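PDB 2HX1: predicted sugar phosphatases of the HAD superfamily from Cytophaga hutchinsonii, which probably hydrolyses sugar phosphate esters with the help of a bound magnesium ion, as other phosphatases of the HAD superfamily do. Local coordinates for residues Leu32-Thr38 and Ser279-Glu283; Val154-Arg158 and Ile194-Phe199; Ile81-Ile86 and Gln208-Ala213. One frame throughout, in Å; residues are numbered along the deposited sequence. Where two conformers were deposited one is given.

In the fold
From the N terminus, the chain enters interaction 1 at Leu-32 to Thr-38, where helix 35-44 begins, after strand 16-19 of the six-stranded parallel sheet; this loop is closed only by Ser-279 to Glu-283, past the last strand, 275-277. Interaction 3 is nested inside it, joining 81-86, at the end of edge strand 80-82, to 208-213 in helix 208-218. Between those two segments the chain builds the second, five-stranded sheet, and interaction 2, 154-158 with 194-199, is nested there and ties helix 146-159 to the end of helix 184-195 and the lead-in to edge strand 199-202. The three loops therefore nest without crossing. Interactions 1 and 2 have centres 42 Å apart, on opposite sides of the chain's centre.

Interaction 1 of 3, residues Leu32-Thr38 and Ser279-Glu283; sequences LPGIENT and SAVIE
A type II beta turn runs from Leu-32 to Ile-35, with Pro-33 at -60/130 and Gly-34 at 96/-10, and delivers the chain into helix 35-44. The turn is closed by Ile-35 N to Leu-32 O, 3.1 Å. Alongside lies the irregular C-terminal tail 279-283, following strand 275-277; the CA atoms of Ile-35 and Val-281 are 4.8 Å apart, and those of Thr-38 and Ile-282 5.0 Å. Glycine is required at 34 twice over: its positive phi would jam a CB against the preceding carbonyl, and that CB would clash with Val-281 CG1, which sits 3.5 Å from Gly-34 C. Thr-38, chi1 m, provides the polar junction. Its OG1 donates to Ala-280 O at 2.5 Å and accepts from Ile-282 N at 3.1 Å (140°), so one hydroxyl satisfies two tail backbone groups. Water 1 accepts from Asn-37 ND2 (2.4 Å) and donates to Ile-282 O (2.6 Å). Val-281 N is bonded to Ser-279 OG at 2.8 Å, an ST turn. Apolar packing comes from Val-281 CG2, 3.9 Å from Ile-35 CD1 and 4.1 Å from Leu-32 CB. Phe-19 of strand 16-19 touches both Thr-38 and Ala-280. The contact thus joins helix 35-44, the first helix after strand 16-19 of the Rossmann-like HAD core, to the C-terminal tail, and its chemistry implies that side chains and a water meet the polar needs of a tail lacking regular structure.

Interaction 2 of 3, residues Val154-Arg158 and Ile194-Phe199; sequences VNLLR and ILGRRF. With EDO (1,2-ethanediol), chain M.
In the second sheet's layer, helix 146-159 meets, through Val-154 to Arg-158, the last residues of helix 184-195 and the loop beyond. The closest CA pair is Val-154 with Leu-195, 7.2 Å. Gly-196 then leaves helical geometry at 91/175, where a CB would jam against the preceding carbonyl O, and the chain heads into strand 199-202. Leu-157 (m,t) points toward the other segment and spreads both methyls: CD1 is 3.6 Å from CD1 of Leu-195, also m,t, and 4.5 Å from Phe-199 CZ, while CD2 lies 3.5 Å from Arg-198 NH2, over one face of the guanidinium. Arg-198 attains this by a t,p,t side chain with chi4 of 81°. Its NH1 bonds to Ile-162 O, and its NE donates to water 2 at 3.0 Å. Val-154 (t) sets CG1 4.2 Å from Leu-195 CD2 and CG2 4.3 Å from Ile-194 CG2; Arg-158 (m,t,p) lays its CG 4.1 Å from Leu-195 CD2 and sends NH1 to Thr-178 O of the second subunit. A 1,2-ethanediol, probably from the crystallisation liquor, donates through O1 to Phe-199 O at 2.7 Å and is also hydrogen-bonded to Thr-269 O of the third subunit. The setting is consistent with the inserted cap domain of a HAD phosphatase. Direct contacts imply cohesion by close apolar fit, both arginines lending aliphatic or planar surface while their charged ends are bonded elsewhere.

Interaction 3 of 3, residues Ile81-Ile86 and Gln208-Ala213; sequences ISSGMI and QMFMFA
This is apolar strand-and-helix packing at the edge of the Rossmann-like HAD core, where strand 80-82, outermost in the parallel six-stranded sheet, turns into helix 83-94 beside the start of helix 208-218. Ser-82 at the N-cap starts the former helix: its OG accepts from Gly-84 N at 3.2 Å (145°) and also bonds to Asp-55 O. Segment 208-213 is helical throughout, and the nearest CA atoms, of Ile-81 and Met-209, are 6.6 Å apart. There are no hydrogen bonds between the segments; they bury 392 Å², largely by apolar side chains, with the selenium of Met-209 against backbone. Ile-81 (m,t) sets CG2 3.7 Å from Met-209 CG and 4.2 Å from Phe-212 CD2, while its CD1 presses to 3.2 Å from Ala-213 CB. Ile-86 (m,t), in the first turn of helix 83-94, has its CD1 3.9 Å from Met-209 CG, and selenomethionine Met-85 brings CE within 3.9 Å of Phe-212 CE2 (chi1 t). Gln-208 NE2, 4.1 Å from Ile-86 CG2, bonds to Lys-244 O of the third subunit. Selenomethionine Met-209 (m,t,m) reaches into the strand-to-helix junction, where its SE rests 3.4 Å from both Ser-82 C and Ser-83 N.

Interaction 1 of 3, residues Leu32-Thr38 and Ser279-Glu283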
ATOM      1  N   LEU A  32      30.542  12.263  13.162  1.00 30.14           N
ATOM      2  CA  LEU A  32      30.822  13.226  12.096  1.00 32.82           C
ATOM      3  C   LEU A  32      32.023  14.058  12.506  1.00 32.02           C
ATOM      4  O   LEU A  32      32.076  14.549  13.629  1.00 30.71           O
ATOM      5  CB  LEU A  32      29.636  14.162  11.844  1.00 36.15           C
ATOM      6  CG  LEU A  32      28.774  13.836  10.618  1.00 36.86           C
ATOM      7  CD1 LEU A  32      28.316  12.381  10.605  1.00 39.90           C
ATOM      8  CD2 LEU A  32      27.609  14.803  10.572  1.00 37.86           C
ATOM      9  N   PRO A  33      33.021  14.189  11.625  1.00 34.16           N
ATOM     10  CA  PRO A  33      34.229  14.893  12.112  1.00 34.86           C
ATOM     11  C   PRO A  33      33.920  16.309  12.564  1.00 34.24           C
ATOM     12  O   PRO A  33      33.257  17.039  11.851  1.00 35.82           O
ATOM     13  CB  PRO A  33      35.146  14.903  10.906  1.00 32.71           C
ATOM     14  CG  PRO A  33      34.653  13.760  10.047  1.00 37.35           C
ATOM     15  CD  PRO A  33      33.163  13.741  10.230  1.00 34.27           C
ATOM     16  N   GLY A  34      34.361  16.666  13.758  1.00 34.29           N
ATOM     17  CA  GLY A  34      34.151  18.008  14.304  1.00 34.15           C
ATOM     18  C   GLY A  34      32.945  18.166  15.219  1.00 34.37           C
ATOM     19  O   GLY A  34      32.812  19.184  15.905  1.00 33.46           O
ATOM     20  N   ILE A  35      32.074  17.159  15.279  1.00 33.46           N
ATOM     21  CA  ILE A  35      30.837  17.302  16.030  1.00 30.12           C
ATOM     22  C   ILE A  35      31.099  17.623  17.487  1.00 30.33           C
ATOM     23  O   ILE A  35      30.265  18.239  18.144  1.00 27.91           O
ATOM     24  CB  ILE A  35      29.915  16.044  15.918  1.00 31.45           C
ATOM     25  CG1 ILE A  35      28.467  16.399  16.312  1.00 25.65           C
ATOM     26  CG2 ILE A  35      30.466  14.893  16.773  1.00 26.42           C
ATOM     27  CD1 ILE A  35      27.795  17.313  15.355  1.00 19.96           C
ATOM     28  N   GLU A  36      32.243  17.181  18.004  1.00 33.99           N
ATOM     29  CA  GLU A  36      32.708  17.591  19.350  1.00 35.96           C
ATOM     30  C   GLU A  36      32.621  19.100  19.596  1.00 35.04           C
ATOM     31  O   GLU A  36      32.198  19.552  20.652  1.00 34.42           O
ATOM     32  CB  GLU A  36      34.155  17.128  19.596  1.00 39.07           C
ATOM     33  CG  GLU A  36      35.193  17.444  18.470  1.00 41.31           C
ATOM     34  CD  GLU A  36      35.451  16.271  17.533  1.00 53.94           C
ATOM     35  OE1 GLU A  36      34.573  15.921  16.705  1.00 50.79           O
ATOM     36  N   ASN A  37      32.978  19.891  18.600  1.00 35.54           N
ATOM     37  CA  ASN A  37      32.903  21.354  18.762  1.00 35.70           C
ATOM     38  C   ASN A  37      31.465  21.848  18.976  1.00 35.01           C
ATOM     39  O   ASN A  37      31.218  22.774  19.771  1.00 35.96           O
ATOM     40  CB  ASN A  37      33.587  22.064  17.589  1.00 35.54           C
ATOM     41  CG  ASN A  37      35.080  21.675  17.460  1.00 43.51           C
ATOM     42  OD1 ASN A  37      35.813  21.630  18.459  1.00 56.13           O
ATOM     43  ND2 ASN A  37      35.516  21.376  16.246  1.00 40.59           N
ATOM     44  N   THR A  38      30.499  21.207  18.316  1.00 32.72           N
ATOM     45  CA  THR A  38      29.103  21.566  18.537  1.00 29.00           C
ATOM     46  C   THR A  38      28.761  21.446  20.014  1.00 30.04           C
ATOM     47  O   THR A  38      28.108  22.322  20.593  1.00 30.61           O
ATOM     48  CB  THR A  38      28.141  20.696  17.736  1.00 26.84           C
ATOM     49  OG1 THR A  38      28.310  20.964  16.341  1.00 27.83           O
ATOM     50  CG2 THR A  38      26.727  20.996  18.133  1.00 22.41           C
ATOM     51  N   SER A 279      25.100  20.844   7.901  1.00 25.70           N
ATOM     52  CA  SER A 279      25.287  19.883   8.968  1.00 27.35           C
ATOM     53  C   SER A 279      25.142  20.534  10.342  1.00 24.66           C
ATOM     54  O   SER A 279      25.060  21.757  10.464  1.00 24.70           O
ATOM     55  CB  SER A 279      26.682  19.238   8.871  1.00 27.90           C
ATOM     56  OG  SER A 279      27.610  19.896   9.712  1.00 32.40           O
ATOM     57  N   ALA A 280      25.139  19.689  11.367  1.00 23.25           N
ATOM     58  CA  ALA A 280      25.080  20.127  12.751  1.00 23.75           C
ATOM     59  C   ALA A 280      26.454  20.415  13.331  1.00 26.71           C
ATOM     60  O   ALA A 280      26.561  20.808  14.502  1.00 24.92           O
ATOM     61  CB  ALA A 280      24.354  19.068  13.625  1.00 23.32           C
ATOM     62  N   VAL A 281      27.499  20.217  12.535  1.00 29.61           N
ATOM     63  CA  VAL A 281      28.873  20.515  12.974  1.00 31.85           C
ATOM     64  C   VAL A 281      29.160  22.032  12.921  1.00 33.69           C
ATOM     65  O   VAL A 281      29.007  22.667  11.888  1.00 35.19           O
ATOM     66  CB  VAL A 281      29.924  19.772  12.113  1.00 31.52           C
ATOM     67  CG1 VAL A 281      31.327  20.028  12.673  1.00 34.52           C
ATOM     68  CG2 VAL A 281      29.611  18.269  12.059  1.00 27.93           C
ATOM     69  N   ILE A 282      29.565  22.578  14.056  1.00 36.81           N
ATOM     70  CA  ILE A 282      29.921  23.994  14.222  1.00 40.74           C
ATOM     71  C   ILE A 282      31.440  24.172  14.138  1.00 44.75           C
ATOM     72  O   ILE A 282      32.200  23.411  14.740  1.00 44.71           O
ATOM     73  CB  ILE A 282      29.390  24.497  15.584  1.00 41.12           C
ATOM     74  CG1 ILE A 282      27.899  24.814  15.436  1.00 38.58           C
ATOM     75  CG2 ILE A 282      30.166  25.694  16.117  1.00 38.90           C
ATOM     76  CD1 ILE A 282      27.228  25.229  16.706  1.00 39.96           C
ATOM     77  N   GLU A 283      31.881  25.181  13.396  1.00 48.23           N
ATOM     78  CA  GLU A 283      33.323  25.448  13.236  1.00 50.76           C
ATOM     79  C   GLU A 283      33.970  26.367  14.307  1.00 52.89           C
ATOM     80  O   GLU A 283      33.275  27.005  15.122  1.00 51.98           O
ATOM     81  CB  GLU A 283      33.572  25.975  11.838  1.00 50.06           C
ATOM     82  CG  GLU A 283      33.360  24.903  10.803  1.00 54.41           C
ATOM     83  CD  GLU A 283      33.722  25.361   9.419  1.00 52.98           C
ATOM     84  OE1 GLU A 283      33.445  24.602   8.473  1.00 60.81           O
TER
HETATM   85  O   HOH W   1      34.267  21.895  14.213  1.00 37.34           O

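Interaction 2 of 3, residues Val154-Arg158 and Ile194-Phe199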
ATOM      1  N   VAL A 154       5.760 -14.893  12.351  1.00 22.22           N
ATOM      2  CA  VAL A 154       4.499 -14.932  11.617  1.00 20.24           C
ATOM      3  C   VAL A 154       3.524 -15.870  12.330  1.00 21.70           C
ATOM      4  O   VAL A 154       2.385 -15.487  12.619  1.00 24.12           O
ATOM      5  CB  VAL A 154       4.695 -15.291  10.111  1.00 23.42           C
ATOM      6  CG1 VAL A 154       3.379 -15.730   9.416  1.00 17.92           C
ATOM      7  CG2 VAL A 154       5.285 -14.118   9.375  1.00 16.98           C
ATOM      8  N   ASN A 155       3.971 -17.084  12.653  1.00 22.19           N
ATOM      9  CA  ASN A 155       3.090 -18.036  13.294  1.00 22.01           C
ATOM     10  C   ASN A 155       2.698 -17.658  14.735  1.00 23.34           C
ATOM     11  O   ASN A 155       1.566 -17.903  15.154  1.00 20.23           O
ATOM     12  CB  ASN A 155       3.712 -19.412  13.248  1.00 22.35           C
ATOM     13  CG  ASN A 155       3.687 -19.995  11.852  1.00 22.29           C
ATOM     14  OD1 ASN A 155       2.611 -20.134  11.255  1.00 21.57           O
ATOM     15  ND2 ASN A 155       4.867 -20.303  11.312  1.00 22.46           N
ATOM     16  N   LEU A 156       3.631 -17.041  15.468  1.00 24.40           N
ATOM     17  CA  LEU A 156       3.359 -16.581  16.826  1.00 22.69           C
ATOM     18  C   LEU A 156       2.212 -15.591  16.838  1.00 24.05           C
ATOM     19  O   LEU A 156       1.320 -15.667  17.693  1.00 23.14           O
ATOM     20  CB  LEU A 156       4.593 -15.904  17.403  1.00 22.90           C
ATOM     21  CG  LEU A 156       4.434 -15.275  18.787  1.00 26.73           C
ATOM     22  CD1 LEU A 156       3.990 -16.326  19.837  1.00 18.07           C
ATOM     23  CD2 LEU A 156       5.761 -14.629  19.145  1.00 17.16           C
ATOM     24  N   LEU A 157       2.245 -14.663  15.888  1.00 24.11           N
ATOM     25  CA  LEU A 157       1.251 -13.606  15.810  1.00 25.03           C
ATOM     26  C   LEU A 157      -0.090 -14.077  15.221  1.00 26.61           C
ATOM     27  O   LEU A 157      -1.127 -13.461  15.450  1.00 25.85           O
ATOM     28  CB  LEU A 157       1.812 -12.447  14.972  1.00 24.89           C
ATOM     29  CG  LEU A 157       2.971 -11.687  15.624  1.00 24.99           C
ATOM     30  CD1 LEU A 157       3.466 -10.595  14.678  1.00 20.02           C
ATOM     31  CD2 LEU A 157       2.562 -11.137  17.014  1.00 17.35           C
ATOM     32  N   ARG A 158      -0.045 -15.118  14.394  1.00 28.09           N
ATOM     33  CA  ARG A 158      -1.253 -15.790  13.936  1.00 27.03           C
ATOM     34  C   ARG A 158      -1.920 -16.536  15.087  1.00 27.95           C
ATOM     35  O   ARG A 158      -3.133 -16.696  15.079  1.00 27.57           O
ATOM     36  CB  ARG A 158      -0.929 -16.791  12.829  1.00 25.69           C
ATOM     37  CG  ARG A 158      -0.609 -16.127  11.456  1.00 26.15           C
ATOM     38  CD  ARG A 158      -0.139 -17.119  10.370  1.00 29.59           C
ATOM     39  NE  ARG A 158      -1.198 -18.084  10.029  1.00 32.31           N
ATOM     40  CZ  ARG A 158      -1.297 -19.315  10.532  1.00 41.50           C
ATOM     41  NH1 ARG A 158      -0.380 -19.797  11.390  1.00 38.68           N
ATOM     42  NH2 ARG A 158      -2.331 -20.079  10.178  1.00 44.55           N
ATOM     43  N   ILE A 194       3.440  -9.369   4.912  1.00 25.42           N
ATOM     44  CA  ILE A 194       2.828 -10.709   4.924  1.00 25.08           C
ATOM     45  C   ILE A 194       1.523 -10.696   5.738  1.00 25.80           C
ATOM     46  O   ILE A 194       0.501 -11.171   5.293  1.00 28.69           O
ATOM     47  CB  ILE A 194       3.824 -11.756   5.586  1.00 25.42           C
ATOM     48  CG1 ILE A 194       5.162 -11.833   4.842  1.00 27.08           C
ATOM     49  CG2 ILE A 194       3.238 -13.169   5.656  1.00 32.34           C
ATOM     50  CD1 ILE A 194       5.057 -11.956   3.336  1.00 16.44           C
ATOM     51  N   LEU A 195       1.570 -10.142   6.943  1.00 26.75           N
ATOM     52  CA  LEU A 195       0.461 -10.213   7.895  1.00 26.75           C
ATOM     53  C   LEU A 195      -0.539  -9.083   7.778  1.00 25.90           C
ATOM     54  O   LEU A 195      -1.631  -9.184   8.335  1.00 26.01           O
ATOM     55  CB  LEU A 195       1.006 -10.194   9.345  1.00 27.29           C
ATOM     56  CG  LEU A 195       1.638 -11.473   9.896  1.00 33.54           C
ATOM     57  CD1 LEU A 195       2.118 -11.272  11.356  1.00 28.06           C
ATOM     58  CD2 LEU A 195       0.654 -12.607   9.809  1.00 27.58           C
ATOM     59  N   GLY A 196      -0.176  -7.994   7.108  1.00 26.81           N
ATOM     60  CA  GLY A 196      -0.890  -6.710   7.264  1.00 27.50           C
ATOM     61  C   GLY A 196      -0.282  -5.847   8.372  1.00 30.37           C
ATOM     62  O   GLY A 196       0.646  -6.252   9.067  1.00 31.17           O
ATOM     63  N   ARG A 197      -0.775  -4.628   8.526  1.00 33.77           N
ATOM     64  CA  ARG A 197      -0.321  -3.748   9.611  1.00 37.47           C
ATOM     65  C   ARG A 197      -0.657  -4.377  10.950  1.00 36.63           C
ATOM     66  O   ARG A 197      -1.745  -4.924  11.148  1.00 38.35           O
ATOM     67  CB  ARG A 197      -1.003  -2.385   9.517  1.00 39.68           C
ATOM     68  CG  ARG A 197      -0.679  -1.428  10.664  1.00 47.45           C
ATOM     69  CD  ARG A 197      -0.870   0.028  10.248  1.00 58.80           C
ATOM     70  NE  ARG A 197      -2.265   0.326   9.913  1.00 63.67           N
ATOM     71  CZ  ARG A 197      -3.154   0.890  10.732  1.00 69.29           C
ATOM     72  NH1 ARG A 197      -2.809   1.240  11.971  1.00 71.56           N
ATOM     73  NH2 ARG A 197      -4.401   1.113  10.307  1.00 66.85           N
ATOM     74  N   ARG A 198       0.267  -4.281  11.886  1.00 32.94           N
ATOM     75  CA  ARG A 198       0.197  -5.150  13.048  1.00 30.65           C
ATOM     76  C   ARG A 198       1.115  -4.705  14.192  1.00 27.53           C
ATOM     77  O   ARG A 198       0.919  -5.158  15.324  1.00 28.86           O
ATOM     78  CB  ARG A 198       0.517  -6.602  12.611  1.00 30.93           C
ATOM     79  CG  ARG A 198       0.519  -7.677  13.749  1.00 33.13           C
ATOM     80  CD  ARG A 198      -0.874  -8.030  14.181  1.00 35.61           C
ATOM     81  NE  ARG A 198      -0.931  -9.176  15.092  1.00 34.03           N
ATOM     82  CZ  ARG A 198      -0.688  -9.114  16.394  1.00 35.80           C
ATOM     83  NH1 ARG A 198      -0.329  -7.977  16.946  1.00 34.56           N
ATOM     84  NH2 ARG A 198      -0.787 -10.211  17.141  1.00 43.50           N
ATOM     85  N   PHE A 199       2.114  -3.851  13.900  1.00 24.87           N
ATOM     86  CA  PHE A 199       3.032  -3.352  14.921  1.00 23.99           C
ATOM     87  C   PHE A 199       2.596  -2.014  15.469  1.00 23.54           C
ATOM     88  O   PHE A 199       2.174  -1.126  14.730  1.00 21.50           O
ATOM     89  CB  PHE A 199       4.473  -3.279  14.418  1.00 23.50           C
ATOM     90  CG  PHE A 199       5.121  -4.613  14.336  1.00 18.34           C
ATOM     91  CD1 PHE A 199       4.822  -5.476  13.289  1.00 19.16           C
ATOM     92  CD2 PHE A 199       5.981  -5.034  15.313  1.00 21.74           C
ATOM     93  CE1 PHE A 199       5.391  -6.740  13.219  1.00 26.01           C
ATOM     94  CE2 PHE A 199       6.550  -6.317  15.272  1.00 23.95           C
ATOM     95  CZ  PHE A 199       6.264  -7.161  14.228  1.00 18.69           C
TER
HETATM   96  C1  EDO M 308      -1.517  -0.863  14.720  1.00 43.32           C
HETATM   97  O1  EDO M 308      -0.307  -0.155  14.411  1.00 52.61           O
HETATM   98  C2  EDO M 308      -1.192  -2.116  15.524  1.00 45.09           C
HETATM   99  O2  EDO M 308      -1.920  -3.223  14.990  1.00 41.36           O
HETATM  100  O   HOH W   2      -2.064 -11.067  13.114  1.00 39.04           O

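Interaction 3 of 3, residues Ile81-Ile86 and Gln208-Ala213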
ATOM      1  N   ILE A  81      17.027  10.663  25.217  1.00 24.21           N
ATOM      2  CA  ILE A  81      15.637  10.249  25.255  0.70 25.37           C
ATOM      3  C   ILE A  81      15.410   9.305  24.084  1.00 25.37           C
ATOM      4  O   ILE A  81      15.538   9.688  22.936  1.00 24.17           O
ATOM      5  CB  ILE A  81      14.680  11.452  25.125  0.70 25.28           C
ATOM      6  CG1 ILE A  81      15.030  12.557  26.142  0.70 25.98           C
ATOM      7  CG2 ILE A  81      13.251  10.968  25.289  0.70 18.24           C
ATOM      8  CD1 ILE A  81      14.424  13.946  25.784  0.70 28.40           C
ATOM      9  N   SER A  82      15.064   8.065  24.383  1.00 25.15           N
ATOM     10  CA  SER A  82      15.035   7.015  23.401  1.00 26.08           C
ATOM     11  C   SER A  82      13.670   6.358  23.369  1.00 24.72           C
ATOM     12  O   SER A  82      13.013   6.255  24.409  1.00 24.37           O
ATOM     13  CB  SER A  82      16.088   5.994  23.862  1.00 25.27           C
ATOM     14  OG  SER A  82      15.876   4.715  23.330  1.00 32.56           O
ATOM     15  N   SER A  83      13.281   5.828  22.219  1.00 23.66           N
ATOM     16  CA  SER A  83      11.959   5.209  22.107  1.00 25.11           C
ATOM     17  C   SER A  83      11.894   3.917  22.923  1.00 25.43           C
ATOM     18  O   SER A  83      10.811   3.486  23.315  1.00 26.30           O
ATOM     19  CB  SER A  83      11.559   4.978  20.655  1.00 26.10           C
ATOM     20  OG  SER A  83      12.382   4.018  20.060  1.00 25.77           O
ATOM     21  N   GLY A  84      13.045   3.327  23.233  1.00 23.63           N
ATOM     22  CA  GLY A  84      13.071   2.174  24.133  1.00 25.44           C
ATOM     23  C   GLY A  84      12.475   2.452  25.504  1.00 25.56           C
ATOM     24  O   GLY A  84      11.948   1.538  26.158  1.00 26.02           O
HETATM   25  N   MSE A  85      12.527   3.713  25.933  1.00 24.91           N
HETATM   26  CA  MSE A  85      11.906   4.100  27.199  0.70 27.12           C
HETATM   27  C   MSE A  85      10.383   3.962  27.128  1.00 27.07           C
HETATM   28  O   MSE A  85       9.735   3.571  28.111  1.00 26.68           O
HETATM   29  CB  MSE A  85      12.300   5.525  27.560  0.70 27.08           C
HETATM   30  CG  MSE A  85      13.804   5.642  27.894  0.70 32.63           C
HETATM   31 SE   MSE A  85      14.525   7.442  27.724  0.50 41.11          SE
HETATM   32  CE  MSE A  85      13.199   8.435  28.852  0.70 28.88           C
ATOM     33  N   ILE A  86       9.809   4.273  25.965  1.00 24.31           N
ATOM     34  CA  ILE A  86       8.384   4.160  25.783  0.60 26.41           C
ATOM     35  C   ILE A  86       7.981   2.698  25.814  1.00 26.17           C
ATOM     36  O   ILE A  86       7.008   2.318  26.484  1.00 27.59           O
ATOM     37  CB  ILE A  86       7.884   4.747  24.449  0.60 29.00           C
ATOM     38  CG1 ILE A  86       8.274   6.220  24.291  0.60 29.08           C
ATOM     39  CG2 ILE A  86       6.359   4.588  24.373  0.60 23.90           C
ATOM     40  CD1 ILE A  86       8.012   6.748  22.898  0.60 30.59           C
ATOM     41  N   GLN A 208       5.486  11.720  22.080  1.00 22.50           N
ATOM     42  CA  GLN A 208       5.660  11.403  23.507  1.00 24.65           C
ATOM     43  C   GLN A 208       7.024  11.775  24.020  1.00 22.45           C
ATOM     44  O   GLN A 208       7.135  12.313  25.112  1.00 23.72           O
ATOM     45  CB  GLN A 208       5.357   9.927  23.853  1.00 25.02           C
ATOM     46  CG  GLN A 208       3.871   9.527  23.670  1.00 32.28           C
ATOM     47  CD  GLN A 208       3.483   8.233  24.408  1.00 31.65           C
ATOM     48  OE1 GLN A 208       3.439   8.208  25.631  1.00 49.59           O
ATOM     49  NE2 GLN A 208       3.194   7.162  23.656  1.00 32.62           N
HETATM   50  N   MSE A 209       8.064  11.513  23.240  1.00 21.88           N
HETATM   51  CA  MSE A 209       9.424  11.785  23.712  1.00 22.64           C
HETATM   52  C   MSE A 209       9.658  13.289  23.841  1.00 24.45           C
HETATM   53  O   MSE A 209      10.273  13.764  24.854  1.00 24.93           O
HETATM   54  CB  MSE A 209      10.466  11.164  22.809  1.00 21.09           C
HETATM   55  CG  MSE A 209      10.621   9.661  22.995  1.00 26.63           C
HETATM   56 SE   MSE A 209      12.039   8.974  21.850  0.70 22.99          SE
HETATM   57  CE  MSE A 209      11.431   9.440  20.067  1.00 20.94           C
ATOM     58  N   PHE A 210       9.165  14.016  22.825  1.00 21.98           N
ATOM     59  CA  PHE A 210       9.212  15.475  22.803  1.00 22.99           C
ATOM     60  C   PHE A 210       8.522  16.010  24.036  1.00 21.99           C
ATOM     61  O   PHE A 210       9.028  16.888  24.696  1.00 25.37           O
ATOM     62  CB  PHE A 210       8.489  16.067  21.583  1.00 21.77           C
ATOM     63  CG  PHE A 210       9.099  15.723  20.238  1.00 22.43           C
ATOM     64  CD1 PHE A 210      10.451  15.521  20.075  1.00 24.60           C
ATOM     65  CD2 PHE A 210       8.282  15.627  19.121  1.00 25.27           C
ATOM     66  CE1 PHE A 210      10.983  15.226  18.811  1.00 29.88           C
ATOM     67  CE2 PHE A 210       8.791  15.322  17.879  1.00 26.57           C
ATOM     68  CZ  PHE A 210      10.153  15.125  17.715  1.00 25.92           C
HETATM   69  N   MSE A 211       7.353  15.480  24.343  1.00 22.95           N
HETATM   70  CA  MSE A 211       6.577  15.964  25.473  1.00 24.31           C
HETATM   71  C   MSE A 211       7.311  15.743  26.816  1.00 26.57           C
HETATM   72  O   MSE A 211       7.239  16.557  27.734  1.00 28.53           O
HETATM   73  CB  MSE A 211       5.209  15.278  25.467  1.00 24.49           C
HETATM   74  CG  MSE A 211       4.274  15.781  26.543  1.00 32.95           C
HETATM   75 SE   MSE A 211       4.002  17.779  26.594  0.70 42.38          SE
HETATM   76  CE  MSE A 211       2.485  18.100  25.296  1.00 43.16           C
ATOM     77  N   PHE A 212       8.000  14.616  26.920  1.00 26.74           N
ATOM     78  CA  PHE A 212       8.792  14.282  28.101  1.00 25.24           C
ATOM     79  C   PHE A 212       9.935  15.296  28.318  1.00 23.87           C
ATOM     80  O   PHE A 212      10.104  15.835  29.411  1.00 20.54           O
ATOM     81  CB  PHE A 212       9.312  12.833  27.967  1.00 26.82           C
ATOM     82  CG  PHE A 212      10.201  12.421  29.083  1.00 30.01           C
ATOM     83  CD1 PHE A 212       9.677  12.129  30.320  1.00 37.38           C
ATOM     84  CD2 PHE A 212      11.573  12.379  28.910  1.00 36.50           C
ATOM     85  CE1 PHE A 212      10.513  11.768  31.367  1.00 37.82           C
ATOM     86  CE2 PHE A 212      12.415  12.047  29.950  1.00 33.39           C
ATOM     87  CZ  PHE A 212      11.897  11.732  31.170  1.00 36.69           C
ATOM     88  N   ALA A 213      10.667  15.592  27.247  1.00 23.48           N
ATOM     89  CA  ALA A 213      11.764  16.558  27.277  1.00 22.62           C
ATOM     90  C   ALA A 213      11.211  17.948  27.563  1.00 25.16           C
ATOM     91  O   ALA A 213      11.764  18.689  28.375  1.00 25.32           O
ATOM     92  CB  ALA A 213      12.524  16.571  25.944  1.00 20.08           C
TER